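Local coordinates for angiopoietin-related protein 6 (Homo sapiens, PDB 6Y43) that probably acts as a secreted angiopoietin-like growth factor, its fibrinogen-like globe domain binding calcium and likely serving in recognition of partner molecules, at residues Asp156-Asn161 against His173-Ser178; His124-Leu129 against Asp145-Thr150; Tyr165-Trp170 against Tyr194-Tyr199. All coordinates share one frame; numbering follows the deposited sequence.

How the interactions relate
The three contacts form one neighbourhood within the fibrinogen-like domain, around the calcium loop and the short helix 162-166. Interaction 1 holds three of the four calcium-binding residues; its centre lies about 12 Å from that of interaction 2 and about 10 Å from that of interaction 3. Ser157 OG and Lys146 NZ, 2.9 Å apart, join interactions 1 and 2 by a probable hydrogen bond. Ala176 O and Tyr199 OH join interactions 1 and 3 at 2.8 Å, and Ser149 N and Trp170 O join interactions 2 and 3 at 2.8 Å. The side chains of Tyr158 and Tyr194 each lie about 3 Å from bound HEPES, probably from the crystallisation liquor, which may mark a pocket.

Interaction 1: residues Asp156-Asn161 against His173-Ser178; sequences DSYSGN and HACAHS. With CA (calcium ion), chain B.
Ser157 and Tyr158 meet His173, Ala174 and Cys175 in a surface contact between two loops, the calcium-binding loop of the fibrinogen-like domain and the segment beyond helix 162-166. The peptide bond from Ala174 to Cys175 is cis, a recurrent feature of this fold near its calcium site. A single backbone hydrogen bond ties the loops, Ser157 N to His173 O at 2.9 Å, bent to 143° at the hydrogen. Beside it, the CB of Ala174 rests 3.6 Å from Ser157 O.

Calcium is held within the first loop. Asp156 OD1 binds it at 2.3 Å and also accepts from Tyr158 N at 2.8 Å, closing an Asx turn in which the N-H arrives from above the carboxylate plane. Tyr158 O, Gly160 O and two waters add to the coordination, and Asp154 completes it; Asp156 OD2 is meanwhile held by Cys162 N.

CG of Tyr158 is anti to the backbone N (chi1 -176°), which puts it 3.7 Å from Cys175 SG of the Cys162-Cys175 disulfide. Gly160 N sits over one face of the Tyr158 ring, while from the other side Cys175 SG approaches obliquely, 3.5 Å from Tyr158 CD2 and 4.0 Å from the ring centroid.

Interaction 2: residues His124-Leu129 against Asp145-Thr150; sequences HYRLRL and DKPFST
Arg126 runs alongside Pro147 and ends at Asp145, joining the start of strand 127-133 of the fibrinogen-like domain to the loop that leads toward the calcium site. Its CB lies 4.0 Å from Lys146 O. CG, anti to the carbonyl carbon, packs 3.8 Å from Pro147 CA. From there the chain is extended as far as NE, and CD passes 3.7 Å from Asp145 OD1. The guanidinium then lays one face against Pro147, whose CD is 4.0 Å from Arg126 CZ and whose CG lies above the plane toward its rim. At the tip, NH1 forms a long salt bridge of 3.5 Å with Asp145 OD1, while Asp145 O is met at the edge of the group.

The same OD1 takes a much closer bond from Arg128 NH1, 2.9 Å and nearly straight at 177°, in the guanidinium plane but from above the carboxylate. A water links Asp145 OD1 to Arg128 NH2, and Glu119 holds Arg128 NE.

Three backbone bonds fasten the two segments together: Phe148 N to His124 O, Leu127 N to Lys146 O, and Asp145 N to Leu127 O at 2.8 Å. Leu127 O also accepts from Arg128 NH1 on the opposite face of its plane.

Two arginines thus converge on a single carboxylate oxygen, which would probably favour the ionised form of Asp145 and offset the repulsion between their own charges.

Interaction 3: residues Tyr165-Trp170 against Tyr194-Tyr199; sequences YQRGGW and YQDGVY. With EDO (1,2-ethanediol), chain D; EDO (1,2-ethanediol), chain E.
Tyr165, near the end of helix 162-166, lies against Tyr194, and this aromatic pair leads the contact. The ring planes are 50° apart with centroids separated by 4.6 Å, an oblique meeting in which Tyr165 CD1 stands over one face of the Tyr194 ring, 3.3 Å from CZ. Tyr165 CB adds a CH-pi contact, 4.1 Å from the Tyr194 centroid and only 15° off the normal. An alanine in place of Tyr194 would probably leave CB and CD1 of Tyr165 without their aromatic partner and its ring freer to turn.

A water bridges the two segments at Asp196. It donates to both Tyr165 O, at 2.9 Å, and Asp196 OD2, at 2.7 Å; His185 and Ser192 bind the same carboxylate.

Further packing comes from Asp196 CB, 3.4 Å from Tyr165 O, and from Arg167, whose CG lies 4.0 Å from Asp196 CB. The extended side chain of Gln166 crosses Tyr199 at about a right angle, and its CG passes 3.4 Å from Gln195 O.

Arg167, with a positive phi of 77°, is the residue at which the chain leaves the helix. No helix or strand lies between the two segments, and this part probably corresponds to the calcium-binding P subdomain of fibrinogen-like domains.

Interaction 1: residues Asp156-Asn161 against His173-Ser178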
loop_
_atom_site.group_PDB
_atom_site.type_symbol
_atom_site.label_atom_id
_atom_site.label_comp_id
_atom_site.label_asym_id
_atom_site.label_seq_id
_atom_site.Cartn_x
_atom_site.Cartn_y
_atom_site.Cartn_z
ATOM N N ASP A 156 -2.317 -17.635 6.489
ATOM C CA ASP A 156 -2.422 -16.800 7.668
ATOM C C ASP A 156 -2.309 -17.661 8.928
ATOM O O ASP A 156 -2.056 -18.874 8.898
ATOM C CB ASP A 156 -3.716 -15.989 7.617
ATOM C CG ASP A 156 -4.972 -16.848 7.656
ATOM O OD1 ASP A 156 -5.033 -17.830 8.441
ATOM O OD2 ASP A 156 -5.939 -16.507 6.940
ATOM N N SER A 157 -2.477 -17.002 10.065
ATOM C CA SER A 157 -2.358 -17.652 11.366
ATOM C C SER A 157 -3.711 -17.852 12.031
ATOM O O SER A 157 -3.786 -18.027 13.246
ATOM C CB SER A 157 -1.428 -16.834 12.258
ATOM O OG SER A 157 -0.108 -16.845 11.724
ATOM N N TYR A 158 -4.775 -17.859 11.233
ATOM C CA TYR A 158 -6.149 -17.999 11.673
ATOM C C TYR A 158 -6.679 -19.393 11.356
ATOM O O TYR A 158 -6.280 -20.030 10.393
ATOM C CB TYR A 158 -7.024 -16.947 10.996
ATOM C CG TYR A 158 -8.465 -16.924 11.436
ATOM C CD1 TYR A 158 -8.810 -16.918 12.780
ATOM C CD2 TYR A 158 -9.479 -16.892 10.491
ATOM C CE1 TYR A 158 -10.142 -16.883 13.176
ATOM C CE2 TYR A 158 -10.801 -16.833 10.865
ATOM C CZ TYR A 158 -11.132 -16.853 12.216
ATOM O OH TYR A 158 -12.457 -16.813 12.572
ATOM N N SER A 159 -7.574 -19.873 12.215
ATOM C CA SER A 159 -8.183 -21.188 12.035
ATOM C C SER A 159 -8.925 -21.276 10.726
ATOM O O SER A 159 -9.014 -22.341 10.130
ATOM C CB SER A 159 -9.177 -21.515 13.170
ATOM O OG SER A 159 -8.804 -21.036 14.429
ATOM N N GLY A 160 -9.501 -20.184 10.299
ATOM C CA GLY A 160 -10.184 -20.105 9.031
ATOM C C GLY A 160 -9.429 -19.309 8.040
ATOM O O GLY A 160 -8.217 -19.159 8.164
ATOM N N ASN A 161 -10.093 -18.809 7.064
ATOM C CA ASN A 161 -9.487 -18.162 5.894
ATOM C C ASN A 161 -9.740 -16.655 5.981
ATOM O O ASN A 161 -10.803 -16.163 5.591
ATOM C CB ASN A 161 -10.071 -18.755 4.609
ATOM C CG ASN A 161 -9.357 -18.254 3.359
ATOM O OD1 ASN A 161 -8.803 -17.144 3.319
ATOM N ND2 ASN A 161 -9.413 -19.046 2.313
ATOM N N HIS A 173 -2.834 -12.059 9.694
ATOM C CA HIS A 173 -2.391 -12.697 10.922
ATOM C C HIS A 173 -3.567 -13.492 11.422
ATOM O O HIS A 173 -3.874 -14.570 10.863
ATOM C CB HIS A 173 -1.913 -11.619 11.910
ATOM C CG HIS A 173 -1.235 -12.160 13.134
ATOM N ND1 HIS A 173 -0.229 -11.474 13.777
ATOM C CD2 HIS A 173 -1.430 -13.298 13.842
ATOM C CE1 HIS A 173 0.180 -12.176 14.825
ATOM N NE2 HIS A 173 -0.537 -13.285 14.888
ATOM N N ALA A 174 -4.323 -13.012 12.414
ATOM C CA ALA A 174 -5.500 -13.722 12.922
ATOM C C ALA A 174 -6.568 -12.773 13.482
ATOM O O ALA A 174 -6.925 -12.834 14.665
ATOM C CB ALA A 174 -5.075 -14.727 13.993
ATOM N N CYS A 175 -7.146 -11.886 12.647
ATOM C CA CYS A 175 -6.827 -11.783 11.224
ATOM C C CYS A 175 -6.079 -10.512 10.881
ATOM O O CYS A 175 -5.121 -10.532 10.085
ATOM C CB CYS A 175 -8.087 -11.799 10.363
ATOM S SG CYS A 175 -8.691 -13.477 10.084
ATOM N N ALA A 176 -6.524 -9.377 11.443
ATOM C CA ALA A 176 -5.881 -8.135 11.040
ATOM C C ALA A 176 -6.146 -6.961 11.969
ATOM O O ALA A 176 -7.269 -6.736 12.438
ATOM C CB ALA A 176 -6.305 -7.720 9.621
ATOM N N HIS A 177 -5.095 -6.177 12.142
ATOM C CA HIS A 177 -5.210 -4.823 12.658
ATOM C C HIS A 177 -5.465 -3.801 11.552
ATOM O O HIS A 177 -5.959 -2.712 11.843
ATOM C CB HIS A 177 -3.946 -4.469 13.432
ATOM C CG HIS A 177 -3.855 -5.158 14.759
ATOM N ND1 HIS A 177 -2.842 -4.918 15.655
ATOM C CD2 HIS A 177 -4.632 -6.121 15.314
ATOM C CE1 HIS A 177 -3.017 -5.677 16.726
ATOM N NE2 HIS A 177 -4.101 -6.409 16.544
ATOM N N SER A 178 -5.130 -4.118 10.303
ATOM C CA SER A 178 -5.390 -3.237 9.176
ATOM C C SER A 178 -5.838 -4.088 8.000
ATOM O O SER A 178 -5.431 -5.241 7.874
ATOM C CB SER A 178 -4.153 -2.422 8.805
ATOM O OG SER A 178 -2.991 -3.197 8.683
HETATM CA CA CA B . -6.038 -19.831 7.928
HETATM O O HOH W 1 -3.886 -20.746 8.484
HETATM O O HOH W 2 -6.796 -22.142 8.086
#

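Interaction 2: residues His124-Leu129 against Asp145-Thr150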
loop_
_atom_site.group_PDB
_atom_site.type_symbol
_atom_site.label_atom_id
_atom_site.label_comp_id
_atom_site.label_asym_id
_atom_site.label_seq_id
_atom_site.Cartn_x
_atom_site.Cartn_y
_atom_site.Cartn_z
ATOM N N HIS A 124 6.816 -16.175 -0.284
ATOM C CA HIS A 124 5.436 -15.725 -0.136
ATOM C C HIS A 124 5.333 -14.231 0.154
ATOM O O HIS A 124 4.386 -13.792 0.817
ATOM C CB HIS A 124 4.716 -16.521 0.967
ATOM C CG HIS A 124 4.667 -18.000 0.700
ATOM N ND1 HIS A 124 4.250 -18.930 1.635
ATOM C CD2 HIS A 124 4.985 -18.703 -0.413
ATOM C CE1 HIS A 124 4.319 -20.139 1.104
ATOM N NE2 HIS A 124 4.741 -20.025 -0.140
ATOM N N TYR A 125 6.313 -13.456 -0.317
ATOM C CA TYR A 125 6.286 -12.002 -0.194
ATOM C C TYR A 125 6.045 -11.572 1.254
ATOM O O TYR A 125 5.367 -10.579 1.532
ATOM C CB TYR A 125 5.239 -11.408 -1.129
ATOM C CG TYR A 125 5.551 -11.562 -2.617
ATOM C CD1 TYR A 125 6.606 -10.880 -3.203
ATOM C CD2 TYR A 125 4.776 -12.382 -3.413
ATOM C CE1 TYR A 125 6.885 -11.008 -4.555
ATOM C CE2 TYR A 125 5.032 -12.519 -4.777
ATOM C CZ TYR A 125 6.079 -11.814 -5.339
ATOM O OH TYR A 125 6.364 -11.954 -6.684
ATOM N N ARG A 126 6.671 -12.296 2.178
ATOM C CA ARG A 126 6.622 -11.963 3.593
ATOM C C ARG A 126 6.988 -10.498 3.825
ATOM O O ARG A 126 7.966 -9.995 3.282
ATOM C CB ARG A 126 7.593 -12.863 4.364
ATOM C CG ARG A 126 7.079 -14.245 4.656
ATOM C CD ARG A 126 8.022 -15.057 5.584
ATOM N NE ARG A 126 7.408 -16.368 5.740
ATOM C CZ ARG A 126 6.637 -16.710 6.755
ATOM N NH1 ARG A 126 6.436 -15.862 7.767
ATOM N NH2 ARG A 126 6.092 -17.918 6.776
ATOM N N LEU A 127 6.217 -9.849 4.682
ATOM C CA LEU A 127 6.425 -8.450 5.022
ATOM C C LEU A 127 7.551 -8.265 6.036
ATOM O O LEU A 127 7.685 -9.050 6.982
ATOM C CB LEU A 127 5.143 -7.870 5.603
ATOM C CG LEU A 127 5.082 -6.403 6.037
ATOM C CD1 LEU A 127 5.271 -5.460 4.844
ATOM C CD2 LEU A 127 3.758 -6.180 6.727
ATOM N N ARG A 128 8.381 -7.233 5.808
ATOM C CA ARG A 128 9.356 -6.753 6.799
ATOM C C ARG A 128 9.134 -5.250 6.988
ATOM O O ARG A 128 8.985 -4.555 6.015
ATOM C CB ARG A 128 10.781 -7.021 6.319
ATOM C CG ARG A 128 11.347 -8.412 6.553
ATOM C CD ARG A 128 10.917 -9.280 5.397
ATOM N NE ARG A 128 11.387 -10.651 5.498
ATOM C CZ ARG A 128 10.844 -11.588 6.272
ATOM N NH1 ARG A 128 9.792 -11.296 7.038
ATOM N NH2 ARG A 128 11.347 -12.822 6.285
ATOM N N LEU A 129 9.074 -4.731 8.203
ATOM C CA LEU A 129 8.741 -3.314 8.452
ATOM C C LEU A 129 9.947 -2.684 9.144
ATOM O O LEU A 129 10.886 -3.433 9.544
ATOM C CB LEU A 129 7.497 -3.286 9.310
ATOM C CG LEU A 129 6.201 -3.531 8.558
ATOM C CD1 LEU A 129 5.062 -3.508 9.527
ATOM C CD2 LEU A 129 6.145 -2.404 7.494
ATOM N N ASP A 145 6.392 -9.884 9.289
ATOM C CA ASP A 145 6.864 -11.257 9.104
ATOM C C ASP A 145 5.700 -12.223 8.969
ATOM O O ASP A 145 5.771 -13.369 9.438
ATOM C CB ASP A 145 7.779 -11.695 10.253
ATOM C CG ASP A 145 8.586 -12.950 9.937
ATOM O OD1 ASP A 145 8.719 -13.330 8.755
ATOM O OD2 ASP A 145 9.063 -13.562 10.916
ATOM N N LYS A 146 4.615 -11.761 8.362
ATOM C CA LYS A 146 3.555 -12.628 7.914
ATOM C C LYS A 146 3.606 -12.772 6.392
ATOM O O LYS A 146 3.954 -11.816 5.684
ATOM C CB LYS A 146 2.184 -12.085 8.326
ATOM C CG LYS A 146 1.903 -12.132 9.844
ATOM C CD LYS A 146 1.867 -13.560 10.384
ATOM C CE LYS A 146 1.910 -13.546 11.893
ATOM N NZ LYS A 146 1.994 -14.947 12.432
ATOM N N PRO A 147 3.299 -13.954 5.881
ATOM C CA PRO A 147 3.253 -14.158 4.434
ATOM C C PRO A 147 2.022 -13.496 3.848
ATOM O O PRO A 147 1.055 -13.204 4.550
ATOM C CB PRO A 147 3.193 -15.675 4.294
ATOM C CG PRO A 147 2.522 -16.131 5.540
ATOM C CD PRO A 147 2.916 -15.174 6.624
ATOM N N PHE A 148 2.075 -13.251 2.536
ATOM C CA PHE A 148 0.935 -12.682 1.832
ATOM C C PHE A 148 -0.060 -13.778 1.470
ATOM O O PHE A 148 0.298 -14.771 0.824
ATOM C CB PHE A 148 1.404 -11.944 0.569
ATOM C CG PHE A 148 0.420 -10.915 0.066
ATOM C CD1 PHE A 148 0.413 -9.638 0.594
ATOM C CD2 PHE A 148 -0.445 -11.209 -0.961
ATOM C CE1 PHE A 148 -0.472 -8.677 0.126
ATOM C CE2 PHE A 148 -1.325 -10.245 -1.436
ATOM C CZ PHE A 148 -1.337 -8.989 -0.884
ATOM N N SER A 149 -1.315 -13.591 1.886
ATOM C CA SER A 149 -2.400 -14.522 1.619
ATOM C C SER A 149 -3.429 -13.923 0.663
ATOM O O SER A 149 -3.746 -12.726 0.726
ATOM C CB SER A 149 -3.146 -14.919 2.913
ATOM O OG SER A 149 -2.408 -15.778 3.754
ATOM N N THR A 150 -3.999 -14.791 -0.182
ATOM C CA THR A 150 -5.235 -14.503 -0.911
ATOM C C THR A 150 -6.219 -15.648 -0.654
ATOM O O THR A 150 -5.885 -16.637 -0.008
ATOM C CB THR A 150 -4.983 -14.323 -2.411
ATOM O OG1 THR A 150 -4.381 -15.506 -2.952
ATOM C CG2 THR A 150 -4.085 -13.123 -2.681
HETATM O O HOH W 3 10.645 -15.145 8.276
#

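Interaction 3: residues Tyr165-Trp170 against Tyr194-Tyr199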
loop_
_atom_site.group_PDB
_atom_site.type_symbol
_atom_site.label_atom_id
_atom_site.label_comp_id
_atom_site.label_asym_id
_atom_site.label_seq_id
_atom_site.Cartn_x
_atom_site.Cartn_y
_atom_site.Cartn_z
ATOM N N TYR A 165 -13.071 -13.869 4.472
ATOM C CA TYR A 165 -13.975 -13.028 5.239
ATOM C C TYR A 165 -13.645 -11.550 5.118
ATOM O O TYR A 165 -14.563 -10.726 5.118
ATOM C CB TYR A 165 -13.948 -13.418 6.717
ATOM C CG TYR A 165 -14.250 -14.884 6.971
ATOM C CD1 TYR A 165 -15.501 -15.412 6.708
ATOM C CD2 TYR A 165 -13.272 -15.721 7.461
ATOM C CE1 TYR A 165 -15.771 -16.758 6.939
ATOM C CE2 TYR A 165 -13.530 -17.070 7.696
ATOM C CZ TYR A 165 -14.777 -17.576 7.427
ATOM O OH TYR A 165 -15.021 -18.913 7.660
ATOM N N GLN A 166 -12.361 -11.181 5.051
ATOM C CA GLN A 166 -12.001 -9.764 5.022
ATOM C C GLN A 166 -11.715 -9.250 3.622
ATOM O O GLN A 166 -11.616 -8.034 3.442
ATOM C CB GLN A 166 -10.808 -9.517 5.931
ATOM C CG GLN A 166 -11.139 -9.843 7.372
ATOM C CD GLN A 166 -10.191 -9.191 8.319
ATOM O OE1 GLN A 166 -10.544 -8.266 9.039
ATOM N NE2 GLN A 166 -8.961 -9.681 8.330
ATOM N N ARG A 167 -11.630 -10.143 2.627
ATOM C CA ARG A 167 -11.799 -9.888 1.195
ATOM C C ARG A 167 -10.610 -9.219 0.522
ATOM O O ARG A 167 -10.727 -8.831 -0.629
ATOM C CB ARG A 167 -13.053 -9.049 0.913
ATOM C CG ARG A 167 -14.306 -9.469 1.659
ATOM C CD ARG A 167 -14.719 -10.896 1.363
ATOM N NE ARG A 167 -15.115 -11.053 -0.023
ATOM C CZ ARG A 167 -15.604 -12.171 -0.553
ATOM N NH1 ARG A 167 -15.755 -13.261 0.192
ATOM N NH2 ARG A 167 -15.931 -12.196 -1.843
ATOM N N GLY A 168 -9.455 -9.107 1.178
ATOM C CA GLY A 168 -8.275 -8.558 0.550
ATOM C C GLY A 168 -7.245 -9.634 0.273
ATOM O O GLY A 168 -7.360 -10.792 0.659
ATOM N N GLY A 169 -6.212 -9.224 -0.495
ATOM C CA GLY A 169 -4.916 -9.870 -0.412
ATOM C C GLY A 169 -4.112 -9.108 0.626
ATOM O O GLY A 169 -4.067 -7.877 0.605
ATOM N N TRP A 170 -3.509 -9.839 1.571
ATOM C CA TRP A 170 -2.862 -9.144 2.677
ATOM C C TRP A 170 -2.000 -10.124 3.442
ATOM O O TRP A 170 -2.157 -11.343 3.325
ATOM C CB TRP A 170 -3.915 -8.531 3.592
ATOM C CG TRP A 170 -3.511 -7.391 4.510
ATOM C CD1 TRP A 170 -3.499 -7.415 5.872
ATOM C CD2 TRP A 170 -3.150 -6.051 4.131
ATOM N NE1 TRP A 170 -3.143 -6.189 6.364
ATOM C CE2 TRP A 170 -2.915 -5.331 5.318
ATOM C CE3 TRP A 170 -2.986 -5.400 2.901
ATOM C CZ2 TRP A 170 -2.541 -3.993 5.317
ATOM C CZ3 TRP A 170 -2.619 -4.073 2.905
ATOM C CH2 TRP A 170 -2.393 -3.384 4.107
ATOM N N TYR A 194 -19.048 -9.430 8.588
ATOM C CA TYR A 194 -17.643 -9.435 8.946
ATOM C C TYR A 194 -17.066 -8.033 8.865
ATOM O O TYR A 194 -17.519 -7.199 8.074
ATOM C CB TYR A 194 -16.839 -10.365 8.030
ATOM C CG TYR A 194 -17.340 -11.796 8.035
ATOM C CD1 TYR A 194 -17.184 -12.594 9.166
ATOM C CD2 TYR A 194 -17.978 -12.343 6.934
ATOM C CE1 TYR A 194 -17.634 -13.880 9.200
ATOM C CE2 TYR A 194 -18.445 -13.650 6.964
ATOM C CZ TYR A 194 -18.266 -14.409 8.103
ATOM O OH TYR A 194 -18.712 -15.709 8.168
ATOM N N GLN A 195 -16.043 -7.805 9.689
ATOM C CA GLN A 195 -15.213 -6.614 9.580
ATOM C C GLN A 195 -14.372 -6.765 8.325
ATOM O O GLN A 195 -13.281 -7.331 8.369
ATOM C CB GLN A 195 -14.337 -6.433 10.815
ATOM C CG GLN A 195 -15.136 -6.317 12.079
ATOM C CD GLN A 195 -14.311 -5.857 13.268
ATOM O OE1 GLN A 195 -13.096 -6.039 13.313
ATOM N NE2 GLN A 195 -14.971 -5.262 14.231
ATOM N N ASP A 196 -14.883 -6.290 7.192
ATOM C CA ASP A 196 -14.253 -6.525 5.909
ATOM C C ASP A 196 -13.917 -5.227 5.203
ATOM O O ASP A 196 -13.440 -5.262 4.067
ATOM C CB ASP A 196 -15.138 -7.397 5.024
ATOM C CG ASP A 196 -16.475 -6.746 4.684
ATOM O OD1 ASP A 196 -16.617 -5.517 4.837
ATOM O OD2 ASP A 196 -17.385 -7.485 4.254
ATOM N N GLY A 197 -14.049 -4.097 5.889
ATOM C CA GLY A 197 -13.836 -2.808 5.271
ATOM C C GLY A 197 -12.372 -2.409 5.207
ATOM O O GLY A 197 -11.480 -3.083 5.708
ATOM N N VAL A 198 -12.144 -1.250 4.609
ATOM C CA VAL A 198 -10.815 -0.668 4.506
ATOM C C VAL A 198 -10.494 -0.016 5.842
ATOM O O VAL A 198 -10.812 1.161 6.062
ATOM C CB VAL A 198 -10.743 0.359 3.363
ATOM C CG1 VAL A 198 -9.393 1.007 3.344
ATOM C CG2 VAL A 198 -11.086 -0.270 2.009
ATOM N N TYR A 199 -9.893 -0.781 6.761
ATOM C CA TYR A 199 -9.793 -0.330 8.141
ATOM C C TYR A 199 -8.378 -0.326 8.692
ATOM O O TYR A 199 -7.450 -0.948 8.180
ATOM C CB TYR A 199 -10.713 -1.156 9.056
ATOM C CG TYR A 199 -10.313 -2.586 9.451
ATOM C CD1 TYR A 199 -9.302 -2.828 10.385
ATOM C CD2 TYR A 199 -11.019 -3.672 8.969
ATOM C CE1 TYR A 199 -8.981 -4.147 10.797
ATOM C CE2 TYR A 199 -10.711 -4.984 9.369
ATOM C CZ TYR A 199 -9.693 -5.209 10.279
ATOM O OH TYR A 199 -9.408 -6.498 10.705
HETATM C C1 EDO D . -8.465 -11.980 -2.388
HETATM O O1 EDO D . -7.860 -12.739 -1.336
HETATM C C2 EDO D . -9.155 -12.938 -3.364
HETATM O O2 EDO D . -8.157 -13.802 -3.935
HETATM C C1 EDO E . -8.815 -4.735 15.654
HETATM O O1 EDO E . -8.480 -6.059 16.073
HETATM C C2 EDO E . -9.843 -4.860 14.542
HETATM O O2 EDO E . -11.069 -5.357 15.096
HETATM O O HOH W 4 -17.170 -10.175 4.016
#